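Local coordinates for nine-heme cytochrome C (Desulfovibrio desulfuricans, PDB 1OFW), which carries electrons through nine c-type hemes and may form part of a transmembrane redox complex that passes electrons to the cytoplasm for sulfate reduction, at residues A[6-17]-A[32-41]; A[17-27]-A[137-146]. One frame throughout, in Å; residues are numbered along the deposited sequence.

Contact 1 of 2, residues A[6-17]-A[32-41]; sequences TDSGAPSAIVMF and PVVFNHLIHE. With HEC (heme c), chain C.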
loop_
_atom_site.group_PDB
_atom_site.type_symbol
_atom_site.label_atom_id
_atom_site.label_comp_id
_atom_site.label_asym_id
_atom_site.label_seq_id
_atom_site.Cartn_x
_atom_site.Cartn_y
_atom_site.Cartn_z
ATOM N N THR A 6 19.219 16.870 -1.475
ATOM C CA THR A 6 17.961 17.504 -1.127
ATOM C C THR A 6 18.074 19.021 -0.986
ATOM O O THR A 6 19.122 19.561 -0.602
ATOM C CB THR A 6 17.451 17.015 0.238
ATOM O OG1 THR A 6 18.416 17.405 1.252
ATOM C CG2 THR A 6 17.273 15.509 0.252
ATOM N N ASP A 7 16.993 19.752 -1.236
ATOM C CA ASP A 7 16.922 21.151 -0.861
ATOM C C ASP A 7 16.902 21.323 0.655
ATOM O O ASP A 7 17.457 22.306 1.148
ATOM C CB ASP A 7 15.691 21.793 -1.469
ATOM C CG ASP A 7 15.892 22.016 -2.964
ATOM O OD1 ASP A 7 17.000 21.855 -3.528
ATOM O OD2 ASP A 7 14.856 22.368 -3.564
ATOM N N SER A 8 16.314 20.386 1.383
ATOM C CA SER A 8 16.153 20.552 2.822
ATOM C C SER A 8 17.447 20.427 3.610
ATOM O O SER A 8 17.498 20.952 4.725
ATOM C CB SER A 8 15.189 19.505 3.362
ATOM O OG SER A 8 15.499 18.200 2.935
ATOM N N GLY A 9 18.437 19.717 3.100
ATOM C CA GLY A 9 19.663 19.387 3.816
ATOM C C GLY A 9 19.614 18.121 4.611
ATOM O O GLY A 9 20.502 17.686 5.311
ATOM N N ALA A 10 18.526 17.372 4.637
ATOM C CA ALA A 10 18.337 15.993 5.002
ATOM C C ALA A 10 19.111 15.115 4.039
ATOM O O ALA A 10 19.341 15.487 2.890
ATOM C CB ALA A 10 16.880 15.526 4.966
ATOM N N PRO A 11 19.546 13.942 4.474
ATOM C CA PRO A 11 20.189 13.045 3.535
ATOM C C PRO A 11 19.166 12.625 2.476
ATOM O O PRO A 11 17.974 12.603 2.742
ATOM C CB PRO A 11 20.641 11.883 4.402
ATOM C CG PRO A 11 20.636 12.422 5.792
ATOM C CD PRO A 11 19.475 13.389 5.828
ATOM N N SER A 12 19.669 12.394 1.291
ATOM C CA SER A 12 18.808 12.070 0.158
ATOM C C SER A 12 18.062 10.791 0.433
ATOM O O SER A 12 16.861 10.682 0.154
ATOM C CB SER A 12 19.680 11.950 -1.107
ATOM O OG SER A 12 18.846 11.851 -2.269
ATOM N N ALA A 13 18.796 9.824 0.948
ATOM C CA ALA A 13 18.247 8.549 1.398
ATOM C C ALA A 13 18.913 8.172 2.722
ATOM O O ALA A 13 20.080 8.499 2.893
ATOM C CB ALA A 13 18.417 7.465 0.352
ATOM N N ILE A 14 18.181 7.541 3.615
ATOM C CA ILE A 14 18.495 7.375 5.011
ATOM C C ILE A 14 18.237 5.933 5.433
ATOM O O ILE A 14 17.095 5.518 5.272
ATOM C CB ILE A 14 17.599 8.305 5.897
ATOM C CG1 ILE A 14 17.741 9.787 5.567
ATOM C CG2 ILE A 14 17.800 8.019 7.381
ATOM C CD1 ILE A 14 16.651 10.720 6.073
ATOM N N VAL A 15 19.201 5.233 5.991
ATOM C CA VAL A 15 18.904 3.957 6.651
ATOM C C VAL A 15 18.370 4.235 8.069
ATOM O O VAL A 15 19.029 4.919 8.862
ATOM C CB VAL A 15 20.100 3.025 6.768
ATOM C CG1 VAL A 15 19.633 1.655 7.226
ATOM C CG2 VAL A 15 20.848 2.898 5.436
ATOM N N MET A 16 17.199 3.713 8.385
ATOM C CA MET A 16 16.535 3.787 9.662
ATOM C C MET A 16 16.627 2.456 10.384
ATOM O O MET A 16 16.224 1.392 9.912
ATOM C CB MET A 16 15.064 4.179 9.485
ATOM C CG MET A 16 14.887 5.501 8.735
ATOM S SD MET A 16 13.177 5.900 8.377
ATOM C CE MET A 16 12.557 6.234 10.018
ATOM N N PHE A 17 17.205 2.508 11.591
ATOM C CA PHE A 17 17.479 1.324 12.363
ATOM C C PHE A 17 16.592 1.187 13.582
ATOM O O PHE A 17 15.968 2.160 14.027
ATOM C CB PHE A 17 18.934 1.365 12.888
ATOM C CG PHE A 17 19.967 1.209 11.800
ATOM C CD1 PHE A 17 20.489 2.327 11.178
ATOM C CD2 PHE A 17 20.421 -0.023 11.413
ATOM C CE1 PHE A 17 21.428 2.158 10.206
ATOM C CE2 PHE A 17 21.370 -0.219 10.431
ATOM C CZ PHE A 17 21.894 0.911 9.830
ATOM N N PRO A 32 16.532 -3.204 8.434
ATOM C CA PRO A 32 16.360 -1.756 8.455
ATOM C C PRO A 32 15.667 -1.216 7.211
ATOM O O PRO A 32 15.637 -1.849 6.164
ATOM C CB PRO A 32 17.796 -1.244 8.575
ATOM C CG PRO A 32 18.533 -2.370 9.241
ATOM C CD PRO A 32 17.915 -3.637 8.648
ATOM N N VAL A 33 15.106 -0.036 7.348
ATOM C CA VAL A 33 14.347 0.653 6.293
ATOM C C VAL A 33 15.163 1.753 5.637
ATOM O O VAL A 33 15.678 2.618 6.356
ATOM C CB VAL A 33 13.071 1.251 6.893
ATOM C CG1 VAL A 33 12.326 2.072 5.872
ATOM C CG2 VAL A 33 12.171 0.148 7.457
ATOM N N VAL A 34 15.262 1.722 4.315
ATOM C CA VAL A 34 15.911 2.831 3.614
ATOM C C VAL A 34 14.805 3.761 3.125
ATOM O O VAL A 34 13.976 3.421 2.277
ATOM C CB VAL A 34 16.787 2.361 2.464
ATOM C CG1 VAL A 34 17.417 3.575 1.786
ATOM C CG2 VAL A 34 17.881 1.421 2.954
ATOM N N PHE A 35 14.730 4.937 3.705
ATOM C CA PHE A 35 13.732 5.946 3.471
ATOM C C PHE A 35 14.286 6.947 2.467
ATOM O O PHE A 35 15.358 7.508 2.697
ATOM C CB PHE A 35 13.377 6.632 4.789
ATOM C CG PHE A 35 12.410 7.783 4.626
ATOM C CD1 PHE A 35 11.073 7.560 4.312
ATOM C CD2 PHE A 35 12.803 9.093 4.758
ATOM C CE1 PHE A 35 10.180 8.576 4.165
ATOM C CE2 PHE A 35 11.886 10.109 4.612
ATOM C CZ PHE A 35 10.568 9.897 4.289
ATOM N N ASN A 36 13.585 7.173 1.359
ATOM C CA ASN A 36 13.994 8.100 0.315
ATOM C C ASN A 36 13.422 9.472 0.607
ATOM O O ASN A 36 12.284 9.835 0.267
ATOM C CB ASN A 36 13.550 7.554 -1.058
ATOM C CG ASN A 36 14.278 8.286 -2.171
ATOM O OD1 ASN A 36 14.455 9.497 -2.055
ATOM N ND2 ASN A 36 14.676 7.573 -3.231
ATOM N N HIS A 37 14.220 10.269 1.338
ATOM C CA HIS A 37 13.785 11.568 1.789
ATOM C C HIS A 37 13.573 12.513 0.616
ATOM O O HIS A 37 12.669 13.334 0.617
ATOM C CB HIS A 37 14.804 12.146 2.792
ATOM C CG HIS A 37 14.249 13.225 3.657
ATOM N ND1 HIS A 37 13.987 14.512 3.260
ATOM C CD2 HIS A 37 13.850 13.201 4.968
ATOM C CE1 HIS A 37 13.484 15.209 4.261
ATOM N NE2 HIS A 37 13.386 14.433 5.325
ATOM N N LEU A 38 14.443 12.373 -0.386
ATOM C CA LEU A 38 14.359 13.233 -1.573
ATOM C C LEU A 38 12.986 13.095 -2.215
ATOM O O LEU A 38 12.370 14.122 -2.512
ATOM C CB LEU A 38 15.487 12.864 -2.525
ATOM C CG LEU A 38 15.515 13.620 -3.870
ATOM C CD1 LEU A 38 16.066 15.012 -3.652
ATOM C CD2 LEU A 38 16.294 12.876 -4.940
ATOM N N ILE A 39 12.555 11.841 -2.391
ATOM C CA ILE A 39 11.252 11.648 -3.060
ATOM C C ILE A 39 10.150 12.232 -2.230
ATOM O O ILE A 39 9.226 12.911 -2.721
ATOM C CB ILE A 39 11.033 10.152 -3.379
ATOM C CG1 ILE A 39 11.798 9.778 -4.662
ATOM C CG2 ILE A 39 9.585 9.752 -3.436
ATOM C CD1 ILE A 39 11.954 8.272 -4.832
ATOM N N HIS A 40 10.218 11.985 -0.918
ATOM C CA HIS A 40 9.135 12.436 -0.051
ATOM C C HIS A 40 9.079 13.958 0.085
ATOM O O HIS A 40 8.009 14.552 0.013
ATOM C CB HIS A 40 9.264 11.777 1.326
ATOM C CG HIS A 40 8.762 10.347 1.331
ATOM N ND1 HIS A 40 9.515 9.263 0.916
ATOM C CD2 HIS A 40 7.564 9.845 1.726
ATOM C CE1 HIS A 40 8.791 8.161 1.046
ATOM N NE2 HIS A 40 7.609 8.488 1.544
ATOM N N GLU A 41 10.195 14.670 0.239
ATOM C CA GLU A 41 10.117 16.121 0.428
ATOM C C GLU A 41 9.693 16.781 -0.880
ATOM O O GLU A 41 9.124 17.872 -0.793
ATOM C CB GLU A 41 11.430 16.670 0.968
ATOM C CG GLU A 41 12.577 16.764 -0.037
ATOM C CD GLU A 41 13.819 17.350 0.643
ATOM O OE1 GLU A 41 14.391 16.655 1.512
ATOM O OE2 GLU A 41 14.220 18.498 0.329
HETATM FE FE HEC C . 12.578 14.918 7.103
HETATM C CHA HEC C . 14.962 12.915 8.470
HETATM C CHB HEC C . 14.567 17.668 7.573
HETATM C CHC HEC C . 10.422 16.789 5.264
HETATM C CHD HEC C . 10.359 12.316 7.102
HETATM N NA HEC C . 14.379 15.225 7.873
HETATM C C1A HEC C . 15.236 14.263 8.358
HETATM C C2A HEC C . 16.473 14.903 8.792
HETATM C C3A HEC C . 16.351 16.215 8.553
HETATM C C4A HEC C . 15.046 16.442 7.975
HETATM C CMA HEC C . 17.346 17.369 8.803
HETATM C CAA HEC C . 17.671 14.180 9.444
HETATM C CBA HEC C . 17.446 14.282 10.972
HETATM C CGA HEC C . 18.343 13.464 11.862
HETATM O O1A HEC C . 18.856 12.397 11.470
HETATM O O2A HEC C . 18.538 13.935 13.016
HETATM N NB HEC C . 12.490 16.841 6.583
HETATM C C1B HEC C . 13.397 17.858 6.884
HETATM C C2B HEC C . 12.909 19.114 6.344
HETATM C C3B HEC C . 11.788 18.863 5.645
HETATM C C4B HEC C . 11.528 17.427 5.806
HETATM C CMB HEC C . 13.626 20.470 6.560
HETATM C CAB HEC C . 10.897 19.782 4.818
HETATM C CBB HEC C . 11.641 20.432 3.645
HETATM N NC HEC C . 10.764 14.612 6.352
HETATM C C1C HEC C . 10.042 15.506 5.618
HETATM C C2C HEC C . 8.779 14.924 5.243
HETATM C C3C HEC C . 8.729 13.696 5.783
HETATM C C4C HEC C . 9.974 13.472 6.469
HETATM C CMC HEC C . 7.691 15.660 4.430
HETATM C CAC HEC C . 7.582 12.679 5.805
HETATM C CBC HEC C . 7.050 12.274 4.426
HETATM N ND HEC C . 12.625 13.024 7.717
HETATM C C1D HEC C . 11.615 12.085 7.628
HETATM C C2D HEC C . 12.078 10.825 8.125
HETATM C C3D HEC C . 13.383 10.951 8.431
HETATM C C4D HEC C . 13.716 12.356 8.205
HETATM C CMD HEC C . 11.160 9.570 8.220
HETATM C CAD HEC C . 14.365 9.880 8.904
HETATM C CBD HEC C . 14.613 9.909 10.428
HETATM C CGD HEC C . 15.664 8.822 10.790
HETATM O O1D HEC C . 15.310 8.047 11.700
HETATM O O2D HEC C . 16.763 8.769 10.216
HETATM O O HOH W 1 14.758 18.428 -2.630
HETATM O O HOH W 2 17.316 9.601 -2.824
#
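Ala10 CB sits over the centre of the His37 imidazole, 3.5 Å from the ring centroid, in a CH-pi contact. His37 NE2 binds the heme iron at 2.0 Å, and His51 supplies the other axial nitrogen. His37 ND1 gives its hydrogen to Glu41 OE1 at 2.8 Å. The carboxylate lies near the ring plane and receives on its anti lone pair, which fixes the ring's rotation and probably makes the imidazole a stronger donor to iron. Glu41 OE2 takes Ser8 N at 3.0 Å with its syn lone pair, and a water joins it to Asp7 N. Phe35 CG is anti to the backbone N (chi1 176°), which swings the ring to the same heme, CE2 3.6 Å from HEC C2D; the heme methyl CMD lies over one ring face, offset toward the rim. Met16 SD meets this ring obliquely and rests 3.7 Å from Phe35 CB. Further out, Ile14 and Phe35 exchange two backbone hydrogen bonds, as do Met16 and Val33. Asn36 caps the helix that follows, OD1 accepting from Ile39 N. This antiparallel sheet leads into a helix whose His37 and His40 bind the irons of two different hemes, within the class III cytochrome c fold.

Contact 2 of 2, residues A[17-27]-A[137-146]; sequences FPVGEKPNPKG and MTPEQMQKGI. With HEC (heme c), chain G.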
loop_
_atom_site.group_PDB
_atom_site.type_symbol
_atom_site.label_atom_id
_atom_site.label_comp_id
_atom_site.label_asym_id
_atom_site.label_seq_id
_atom_site.Cartn_x
_atom_site.Cartn_y
_atom_site.Cartn_z
ATOM N N PHE A 17 17.205 2.508 11.591
ATOM C CA PHE A 17 17.479 1.324 12.363
ATOM C C PHE A 17 16.592 1.187 13.582
ATOM O O PHE A 17 15.968 2.160 14.027
ATOM C CB PHE A 17 18.934 1.365 12.888
ATOM C CG PHE A 17 19.967 1.209 11.800
ATOM C CD1 PHE A 17 20.489 2.327 11.178
ATOM C CD2 PHE A 17 20.421 -0.023 11.413
ATOM C CE1 PHE A 17 21.428 2.158 10.206
ATOM C CE2 PHE A 17 21.370 -0.219 10.431
ATOM C CZ PHE A 17 21.894 0.911 9.830
ATOM N N PRO A 18 16.512 -0.025 14.115
ATOM C CA PRO A 18 15.683 -0.261 15.316
ATOM C C PRO A 18 16.374 0.225 16.590
ATOM O O PRO A 18 16.928 -0.550 17.359
ATOM C CB PRO A 18 15.512 -1.792 15.325
ATOM C CG PRO A 18 16.733 -2.269 14.649
ATOM C CD PRO A 18 17.090 -1.270 13.619
ATOM N N VAL A 19 16.258 1.549 16.757
ATOM C CA VAL A 19 16.964 2.227 17.846
ATOM C C VAL A 19 16.275 2.017 19.181
ATOM O O VAL A 19 15.103 2.284 19.361
ATOM C CB VAL A 19 17.086 3.721 17.498
ATOM C CG1 VAL A 19 17.582 4.510 18.704
ATOM C CG2 VAL A 19 18.008 3.875 16.286
ATOM N N GLY A 20 17.036 1.514 20.155
ATOM C CA GLY A 20 16.507 1.253 21.490
ATOM C C GLY A 20 17.656 1.242 22.494
ATOM O O GLY A 20 18.833 1.245 22.105
ATOM N N GLU A 21 17.382 1.215 23.794
ATOM C CA GLU A 21 18.609 1.156 24.620
ATOM C C GLU A 21 18.889 -0.240 25.146
ATOM O O GLU A 21 19.989 -0.521 25.647
ATOM C CB GLU A 21 18.562 2.178 25.756
ATOM C CG GLU A 21 19.368 3.431 25.423
ATOM N N LYS A 22 17.935 -1.171 25.036
ATOM C CA LYS A 22 18.294 -2.544 25.408
ATOM C C LYS A 22 19.250 -3.137 24.392
ATOM O O LYS A 22 19.066 -3.052 23.174
ATOM C CB LYS A 22 17.048 -3.417 25.577
ATOM C CG LYS A 22 16.071 -2.794 26.583
ATOM C CD LYS A 22 15.013 -3.781 27.032
ATOM C CE LYS A 22 13.974 -3.101 27.912
ATOM N NZ LYS A 22 13.705 -3.806 29.195
ATOM N N PRO A 23 20.331 -3.746 24.876
ATOM C CA PRO A 23 21.255 -4.416 23.977
ATOM C C PRO A 23 20.541 -5.401 23.049
ATOM O O PRO A 23 19.600 -6.095 23.427
ATOM C CB PRO A 23 22.160 -5.188 24.947
ATOM C CG PRO A 23 22.148 -4.367 26.205
ATOM C CD PRO A 23 20.759 -3.800 26.290
ATOM N N ASN A 24 21.016 -5.414 21.804
ATOM C CA ASN A 24 20.492 -6.347 20.808
ATOM C C ASN A 24 21.619 -6.960 20.009
ATOM O O ASN A 24 21.770 -6.794 18.803
ATOM C CB ASN A 24 19.521 -5.589 19.891
ATOM C CG ASN A 24 18.700 -6.536 19.057
ATOM O OD1 ASN A 24 18.816 -7.752 19.042
ATOM N ND2 ASN A 24 17.823 -5.917 18.263
ATOM N N PRO A 25 22.486 -7.715 20.687
ATOM C CA PRO A 25 23.692 -8.219 20.052
ATOM C C PRO A 25 23.461 -9.216 18.928
ATOM O O PRO A 25 24.351 -9.299 18.064
ATOM C CB PRO A 25 24.436 -8.943 21.196
ATOM C CG PRO A 25 23.411 -9.207 22.234
ATOM C CD PRO A 25 22.358 -8.136 22.089
ATOM N N LYS A 26 22.345 -9.947 18.905
ATOM C CA LYS A 26 22.161 -10.840 17.757
ATOM C C LYS A 26 21.409 -10.158 16.627
ATOM O O LYS A 26 21.159 -10.795 15.606
ATOM C CB LYS A 26 21.445 -12.141 18.160
ATOM C CG LYS A 26 22.491 -13.119 18.701
ATOM C CD LYS A 26 21.901 -14.344 19.359
ATOM C CE LYS A 26 22.881 -14.879 20.412
ATOM N NZ LYS A 26 22.866 -16.365 20.460
ATOM N N GLY A 27 21.084 -8.883 16.769
ATOM C CA GLY A 27 20.392 -8.211 15.662
ATOM C C GLY A 27 19.016 -8.808 15.420
ATOM O O GLY A 27 18.569 -8.991 14.273
ATOM N N MET A 137 24.885 -4.754 3.794
ATOM C CA MET A 137 25.079 -4.345 5.190
ATOM C C MET A 137 25.579 -5.495 6.040
ATOM O O MET A 137 25.020 -6.584 5.948
ATOM C CB MET A 137 23.739 -3.839 5.753
ATOM C CG MET A 137 23.865 -3.428 7.212
ATOM S SD MET A 137 22.301 -3.084 8.009
ATOM C CE MET A 137 21.542 -4.674 8.112
ATOM N N THR A 138 26.591 -5.318 6.871
ATOM C CA THR A 138 27.066 -6.427 7.692
ATOM C C THR A 138 26.389 -6.444 9.047
ATOM O O THR A 138 25.810 -5.456 9.499
ATOM C CB THR A 138 28.584 -6.279 7.983
ATOM O OG1 THR A 138 28.771 -5.063 8.734
ATOM C CG2 THR A 138 29.420 -6.141 6.727
ATOM N N PRO A 139 26.469 -7.535 9.806
ATOM C CA PRO A 139 25.977 -7.509 11.186
ATOM C C PRO A 139 26.663 -6.492 12.075
ATOM O O PRO A 139 26.044 -5.920 12.974
ATOM C CB PRO A 139 26.297 -8.919 11.689
ATOM C CG PRO A 139 26.368 -9.746 10.449
ATOM C CD PRO A 139 26.982 -8.848 9.395
ATOM N N GLU A 140 27.949 -6.203 11.858
ATOM C CA GLU A 140 28.597 -5.121 12.598
ATOM C C GLU A 140 27.999 -3.744 12.299
ATOM O O GLU A 140 27.801 -2.922 13.214
ATOM C CB GLU A 140 30.103 -5.176 12.267
ATOM C CG GLU A 140 30.607 -6.626 12.236
ATOM C CD GLU A 140 30.550 -7.345 10.908
ATOM O OE1 GLU A 140 31.246 -6.995 9.921
ATOM O OE2 GLU A 140 29.805 -8.328 10.777
ATOM N N GLN A 141 27.707 -3.478 11.024
ATOM C CA GLN A 141 27.033 -2.229 10.652
ATOM C C GLN A 141 25.649 -2.133 11.291
ATOM O O GLN A 141 25.220 -1.105 11.790
ATOM C CB GLN A 141 26.949 -2.149 9.130
ATOM C CG GLN A 141 28.217 -1.610 8.476
ATOM C CD GLN A 141 28.195 -1.791 6.968
ATOM O OE1 GLN A 141 27.591 -2.679 6.390
ATOM N NE2 GLN A 141 28.905 -0.876 6.328
ATOM N N MET A 142 24.920 -3.247 11.309
ATOM C CA MET A 142 23.606 -3.252 12.010
ATOM C C MET A 142 23.725 -2.857 13.447
ATOM O O MET A 142 22.937 -2.077 13.971
ATOM C CB MET A 142 23.004 -4.657 11.820
ATOM C CG MET A 142 21.647 -4.815 12.513
ATOM S SD MET A 142 20.361 -3.866 11.658
ATOM C CE MET A 142 18.894 -4.524 12.428
ATOM N N GLN A 143 24.769 -3.405 14.147
ATOM C CA GLN A 143 24.957 -3.061 15.541
ATOM C C GLN A 143 25.235 -1.583 15.736
ATOM O O GLN A 143 24.709 -0.899 16.602
ATOM C CB GLN A 143 26.135 -3.839 16.178
ATOM C CG GLN A 143 25.820 -5.327 16.355
ATOM C CD GLN A 143 24.652 -5.519 17.310
ATOM O OE1 GLN A 143 24.695 -5.032 18.448
ATOM N NE2 GLN A 143 23.601 -6.154 16.806
ATOM N N LYS A 144 26.100 -1.055 14.859
ATOM C CA LYS A 144 26.391 0.374 14.973
ATOM C C LYS A 144 25.174 1.232 14.705
ATOM O O LYS A 144 24.969 2.277 15.306
ATOM C CB LYS A 144 27.541 0.760 14.038
ATOM C CG LYS A 144 28.827 -0.029 14.290
ATOM C CD LYS A 144 29.957 0.394 13.350
ATOM C CE LYS A 144 31.305 0.228 14.057
ATOM N NZ LYS A 144 32.395 -0.170 13.115
ATOM N N GLY A 145 24.328 0.725 13.782
ATOM C CA GLY A 145 23.119 1.481 13.490
ATOM C C GLY A 145 22.195 1.576 14.673
ATOM O O GLY A 145 21.600 2.569 15.066
ATOM N N ILE A 146 22.089 0.397 15.304
ATOM C CA ILE A 146 21.249 0.293 16.481
ATOM C C ILE A 146 21.768 1.167 17.619
ATOM O O ILE A 146 20.954 1.857 18.244
ATOM C CB ILE A 146 21.134 -1.170 16.933
ATOM C CG1 ILE A 146 20.375 -2.012 15.887
ATOM C CG2 ILE A 146 20.531 -1.205 18.323
ATOM C CD1 ILE A 146 20.369 -3.485 16.214
HETATM FE FE HEC G . 7.966 -1.883 9.970
HETATM C CHA HEC G . 10.093 -0.671 12.368
HETATM C CHB HEC G . 7.652 -4.772 11.751
HETATM C CHC HEC G . 5.806 -3.087 7.623
HETATM C CHD HEC G . 8.263 1.043 8.235
HETATM N NA HEC G . 8.700 -2.538 11.709
HETATM C C1A HEC G . 9.553 -1.896 12.620
HETATM C C2A HEC G . 9.692 -2.679 13.826
HETATM C C3A HEC G . 9.006 -3.813 13.633
HETATM C C4A HEC G . 8.392 -3.750 12.309
HETATM C CMA HEC G . 8.850 -5.016 14.583
HETATM C CAA HEC G . 10.470 -2.218 15.066
HETATM C CBA HEC G . 11.993 -2.441 14.948
HETATM C CGA HEC G . 12.410 -3.896 14.893
HETATM O O1A HEC G . 12.092 -4.637 15.873
HETATM O O2A HEC G . 13.075 -4.280 13.900
HETATM N NB HEC G . 6.957 -3.587 9.741
HETATM C C1B HEC G . 6.988 -4.717 10.541
HETATM C C2B HEC G . 6.240 -5.789 9.913
HETATM C C3B HEC G . 5.716 -5.290 8.769
HETATM C C4B HEC G . 6.152 -3.920 8.664
HETATM C CMB HEC G . 6.152 -7.216 10.483
HETATM C CAB HEC G . 4.855 -5.965 7.696
HETATM C CBB HEC G . 3.614 -6.652 8.351
HETATM N NC HEC G . 7.227 -1.179 8.263
HETATM C C1C HEC G . 6.337 -1.826 7.426
HETATM C C2C HEC G . 6.044 -0.981 6.304
HETATM C C3C HEC G . 6.734 0.170 6.461
HETATM C C4C HEC G . 7.453 0.051 7.698
HETATM C CMC HEC G . 5.126 -1.437 5.150
HETATM C CAC HEC G . 6.865 1.362 5.494
HETATM C CBC HEC G . 5.503 1.962 5.074
HETATM N ND HEC G . 8.991 -0.186 10.224
HETATM C C1D HEC G . 9.038 0.885 9.359
HETATM C C2D HEC G . 10.054 1.828 9.803
HETATM C C3D HEC G . 10.583 1.329 10.931
HETATM C C4D HEC G . 9.895 0.105 11.239
HETATM C CMD HEC G . 10.406 3.151 9.080
HETATM C CAD HEC G . 11.739 1.939 11.756
HETATM C CBD HEC G . 13.107 1.454 11.190
HETATM C CGD HEC G . 13.478 0.071 11.644
HETATM O O1D HEC G . 13.746 -0.864 10.824
HETATM O O2D HEC G . 13.534 -0.111 12.890
HETATM O O HOH W 3 22.998 -3.832 20.133
#
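Aromatic contacts centre on Phe17, whose ring lies flat against the helix at Gly145. Gly145 CA stands over the middle of the ring, 3.5 Å from its centroid, in a CH-pi contact. Having no side chain, Gly145 lets the ring come this close to the helix backbone. Two sulfurs meet the ring at its edge as Met-aromatic contacts. Met142 SD is almost exactly in the ring plane, 3.9 Å from Phe17 CD2, and Met137 SD is 3.9 Å from Phe17 CE2. Apolar packing continues at Pro18. Met142, bent at chi2 (71°), brings CE to 3.8 Å from Pro18 CG, and Ile146 CG1 reaches the same Pro18 CG at 3.9 Å. Phe17 and Pro18 also line a heme pocket, with Pro18 N 3.2 Å from the propionate oxygen HEC O2D. Polar contact is concentrated at Gln143. Its NE2 donates to Asn24 O at 2.8 Å, with that oxygen close to the amide plane. Asn24 O also accepts from Gly27 N, which closes a type I turn; the two donors arrive from opposite faces of the carbonyl plane. One water bridges Gln143 OE1 and Asn24 N. Asn24 OD1 accepts from Ala28 N, and Val65 and Glu66 bind the loop backbone elsewhere. Between loop and helix the grip is mainly apolar and sulfur-aromatic, and one amide ties the turn to the helix.

Phe17, just after strand 13-16, belongs to both contacts and opens the loop 17-27. Pro32 of contact 1 also packs on Met137 and Met142 of contact 2, with Pro32 CG 3.4 Å from Met142 SD. The helix 139-147 is thus joined both to the loop between the two strands and to the sheet end. Contact 1 has the larger share of buried residues and includes an iron ligand. It relies on strand hydrogen bonds, iron ligation and a carboxylate network. Contact 2 lies further from the chain centre and meets its heme through a propionate at Phe17 and Pro18. Its inner part is apolar, while its turn reaches the surface and uses a single direct hydrogen bond and a water.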